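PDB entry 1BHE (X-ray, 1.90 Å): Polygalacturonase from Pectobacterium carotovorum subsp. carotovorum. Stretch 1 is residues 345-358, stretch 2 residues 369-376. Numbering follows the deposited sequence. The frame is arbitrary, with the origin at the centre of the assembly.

Stretch 1 (345-358) GENAKKPIEVTMKN
Stretch 2 369-376: IKNVNVKK

The strand that begins at Ile352 runs parallel to strand 372-375, their axes 4.6 Å apart at closest approach and crossing at -26°. The register pairs Ile352 with Val372, Glu353 with Asn373, Val354 with Val374 and Thr355 with Lys375, at CA-CA distances of 4.5 to 5.0 Å. Phi/psi values in the first strand are -74/127 at Ile352, -94/128 at Glu353, -130/144 at Val354, -110/125 at Thr355 and -121/105 at Met356.

Five backbone hydrogen bonds alternate along this ladder. Ile352 N donates to Asn371 O (3.1 Å), and Asn373 N to Ile352 O (2.9 Å). Val354 N donates to Asn373 O (3.0 Å), and Lys375 N to Val354 O (2.7 Å). Met356 N closes the series on Lys375 O (2.8 Å, 174°). CA-H...O contacts supplement these acceptors, such as Val372 CA to Ile352 O at 3.2 Å.

Upstream, Gly345 to Ala348 form a type II turn, with Ala348 N donating to Gly345 O (3.2 Å). Gly345 N donates to Lys370 O (2.7 Å). A CB on Gly345 would lie 2.4 Å from Asn371 O, a clash.

Asn371 (phi/psi 54/51, chi1 t, chi2 29°) points its CA-to-CB bond toward stretch 1. Its ND2 donates to Gly345 O (3.0 Å) and weakly to Ala348 O (3.4 Å). Gly345 O thus accepts from both Asn371 ND2 and Ala348 N. One water donates to Asn371 OD1 (3.1 Å) and to Lys349 O (2.8 Å), bridging the stretches.

Ile352, Val354, Val372 and Val374 share one sheet face. Val354 (m) CG2 lies 3.6 Å from both Val372 (p) CG2 and Val374 (t) CG2. Met356 (chi1 m) CG reaches Val374 CG1 at 3.5 Å.

Glu353, Asn373, Thr355 and Lys375 occupy the other face. Glu353 (m, m) brings OE1 to 3.8 Å from Asn373 CB. Glu346 (t, t) OE1 makes a long salt bridge to Lys370 NZ, 3.7 Å.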

# COMPACT_ATOMS: atom_id res chain seq x y z
N GLY A 345 -22.62 3.97 11.20
CA GLY A 345 -22.77 2.55 11.47
C GLY A 345 -24.01 1.91 10.87
O GLY A 345 -24.50 0.90 11.38
N GLU A 346 -24.50 2.46 9.76
CA GLU A 346 -25.66 1.89 9.07
C GLU A 346 -25.37 0.44 8.71
O GLU A 346 -24.22 0.08 8.42
CB GLU A 346 -25.95 2.72 7.82
CG GLU A 346 -27.21 2.38 7.05
CD GLU A 346 -27.39 3.24 5.81
OE1 GLU A 346 -27.19 4.47 5.88
OE2 GLU A 346 -27.73 2.69 4.74
N ASN A 347 -26.35 -0.45 8.77
CA ASN A 347 -26.17 -1.85 8.43
C ASN A 347 -25.52 -2.69 9.52
O ASN A 347 -25.46 -3.92 9.38
CB ASN A 347 -25.40 -2.02 7.12
CG ASN A 347 -26.20 -1.65 5.89
OD1 ASN A 347 -27.41 -1.81 5.82
ND2 ASN A 347 -25.50 -1.12 4.88
N ALA A 348 -25.06 -2.11 10.61
CA ALA A 348 -24.55 -2.84 11.76
C ALA A 348 -25.74 -3.18 12.66
O ALA A 348 -26.55 -2.30 12.95
CB ALA A 348 -23.54 -2.02 12.54
N LYS A 349 -25.85 -4.43 13.09
CA LYS A 349 -26.96 -4.86 13.93
C LYS A 349 -27.18 -3.92 15.11
O LYS A 349 -28.29 -3.44 15.33
CB LYS A 349 -26.75 -6.29 14.42
CG LYS A 349 -26.67 -7.31 13.30
CD LYS A 349 -28.03 -7.59 12.69
CE LYS A 349 -27.95 -7.73 11.18
NZ LYS A 349 -29.30 -7.83 10.56
N LYS A 350 -26.15 -3.67 15.90
CA LYS A 350 -26.22 -2.76 17.03
C LYS A 350 -25.28 -1.58 16.78
O LYS A 350 -24.42 -1.66 15.91
CB LYS A 350 -25.82 -3.46 18.33
CG LYS A 350 -26.68 -4.66 18.69
CD LYS A 350 -25.88 -5.70 19.48
CE LYS A 350 -25.87 -7.04 18.76
NZ LYS A 350 -27.04 -7.88 19.13
N PRO A 351 -25.45 -0.51 17.53
CA PRO A 351 -24.61 0.66 17.40
C PRO A 351 -23.14 0.31 17.58
O PRO A 351 -22.80 -0.44 18.50
CB PRO A 351 -25.07 1.59 18.51
CG PRO A 351 -26.38 1.08 18.99
CD PRO A 351 -26.47 -0.36 18.59
N ILE A 352 -22.28 0.84 16.72
CA ILE A 352 -20.85 0.55 16.84
C ILE A 352 -20.30 1.33 18.03
O ILE A 352 -20.56 2.53 18.15
CB ILE A 352 -20.09 0.89 15.55
CG1 ILE A 352 -20.58 -0.02 14.41
CG2 ILE A 352 -18.59 0.76 15.73
CD1 ILE A 352 -20.17 0.46 13.03
N GLU A 353 -19.64 0.66 18.96
CA GLU A 353 -19.08 1.34 20.13
C GLU A 353 -17.63 1.72 19.89
O GLU A 353 -16.82 0.87 19.51
CB GLU A 353 -19.19 0.48 21.39
CG GLU A 353 -20.55 -0.15 21.64
CD GLU A 353 -21.56 0.81 22.24
OE1 GLU A 353 -21.18 1.65 23.07
OE2 GLU A 353 -22.76 0.71 21.88
N VAL A 354 -17.29 2.99 20.10
CA VAL A 354 -15.93 3.47 19.92
C VAL A 354 -15.45 4.27 21.13
O VAL A 354 -16.23 4.98 21.76
CB VAL A 354 -15.78 4.36 18.67
CG1 VAL A 354 -15.73 3.54 17.39
CG2 VAL A 354 -16.90 5.39 18.59
N THR A 355 -14.17 4.15 21.46
CA THR A 355 -13.60 4.86 22.60
C THR A 355 -12.65 5.96 22.14
O THR A 355 -11.71 5.73 21.37
CB THR A 355 -12.86 3.90 23.55
OG1 THR A 355 -13.79 3.00 24.16
CG2 THR A 355 -12.13 4.65 24.65
N MET A 356 -12.92 7.18 22.61
CA MET A 356 -12.09 8.33 22.27
C MET A 356 -11.50 8.97 23.52
O MET A 356 -12.21 9.66 24.26
CB MET A 356 -12.90 9.37 21.50
CG MET A 356 -13.58 8.86 20.25
SD MET A 356 -13.54 10.06 18.90
CE MET A 356 -14.07 9.05 17.53
N LYS A 357 -10.21 8.76 23.77
CA LYS A 357 -9.54 9.35 24.92
C LYS A 357 -8.57 10.44 24.47
O LYS A 357 -7.66 10.21 23.68
CB LYS A 357 -8.80 8.31 25.75
CG LYS A 357 -9.63 7.10 26.15
CD LYS A 357 -9.17 6.52 27.48
CE LYS A 357 -8.20 5.36 27.27
NZ LYS A 357 -7.87 4.68 28.55
N ASN A 358 -8.78 11.66 24.95
CA ASN A 358 -7.95 12.80 24.61
C ASN A 358 -7.85 13.04 23.11
O ASN A 358 -6.77 13.16 22.54
CB ASN A 358 -6.56 12.66 25.24
CG ASN A 358 -5.79 13.96 25.24
OD1 ASN A 358 -6.36 15.06 25.24
ND2 ASN A 358 -4.46 13.87 25.25
N ILE A 369 -22.70 11.79 13.13
CA ILE A 369 -22.88 10.49 13.77
C ILE A 369 -24.19 9.80 13.44
O ILE A 369 -25.28 10.36 13.52
CB ILE A 369 -22.75 10.64 15.30
CG1 ILE A 369 -21.42 11.26 15.69
CG2 ILE A 369 -22.94 9.30 16.00
CD1 ILE A 369 -21.34 11.81 17.09
N LYS A 370 -24.08 8.51 13.12
CA LYS A 370 -25.23 7.67 12.81
C LYS A 370 -24.99 6.24 13.29
O LYS A 370 -24.10 5.54 12.81
CB LYS A 370 -25.53 7.69 11.31
CG LYS A 370 -26.59 6.71 10.86
CD LYS A 370 -27.32 7.16 9.60
CE LYS A 370 -26.44 7.10 8.37
NZ LYS A 370 -26.97 7.94 7.26
N ASN A 371 -25.79 5.81 14.26
CA ASN A 371 -25.69 4.47 14.82
C ASN A 371 -24.30 4.11 15.32
O ASN A 371 -23.76 3.04 15.03
CB ASN A 371 -26.19 3.44 13.80
CG ASN A 371 -26.54 2.12 14.46
OD1 ASN A 371 -26.92 2.10 15.63
ND2 ASN A 371 -26.38 1.02 13.73
N VAL A 372 -23.71 4.97 16.13
CA VAL A 372 -22.41 4.74 16.75
C VAL A 372 -22.32 5.56 18.04
O VAL A 372 -22.58 6.76 18.04
CB VAL A 372 -21.22 5.06 15.84
CG1 VAL A 372 -21.43 6.39 15.14
CG2 VAL A 372 -19.89 5.10 16.59
N ASN A 373 -21.92 4.90 19.12
CA ASN A 373 -21.79 5.57 20.40
C ASN A 373 -20.32 5.77 20.77
O ASN A 373 -19.51 4.84 20.72
CB ASN A 373 -22.52 4.79 21.50
CG ASN A 373 -24.01 5.07 21.45
OD1 ASN A 373 -24.43 6.22 21.60
ND2 ASN A 373 -24.80 4.02 21.23
N VAL A 374 -19.99 7.00 21.13
CA VAL A 374 -18.63 7.36 21.50
C VAL A 374 -18.47 7.41 23.01
O VAL A 374 -19.13 8.20 23.69
CB VAL A 374 -18.23 8.72 20.90
CG1 VAL A 374 -16.86 9.16 21.39
CG2 VAL A 374 -18.27 8.67 19.38
N LYS A 375 -17.59 6.57 23.53
CA LYS A 375 -17.30 6.59 24.97
C LYS A 375 -16.03 7.42 25.14
O LYS A 375 -15.14 7.36 24.30
CB LYS A 375 -17.15 5.19 25.56
CG LYS A 375 -18.44 4.39 25.60
CD LYS A 375 -18.42 3.37 26.74
CE LYS A 375 -19.74 2.63 26.84
NZ LYS A 375 -19.58 1.29 27.45
N LYS A 376 -15.99 8.23 26.19
CA LYS A 376 -14.85 9.10 26.45
C LYS A 376 -13.99 8.58 27.60
O LYS A 376 -13.01 9.28 27.94
CB LYS A 376 -15.32 10.53 26.75
CG LYS A 376 -16.36 11.07 25.79
CD LYS A 376 -15.76 12.01 24.77
CE LYS A 376 -16.83 12.66 23.91
NZ LYS A 376 -17.92 13.27 24.72
OXT LYS A 376 -14.06 7.36 27.87
O HOH W 1 -28.48 -0.61 15.55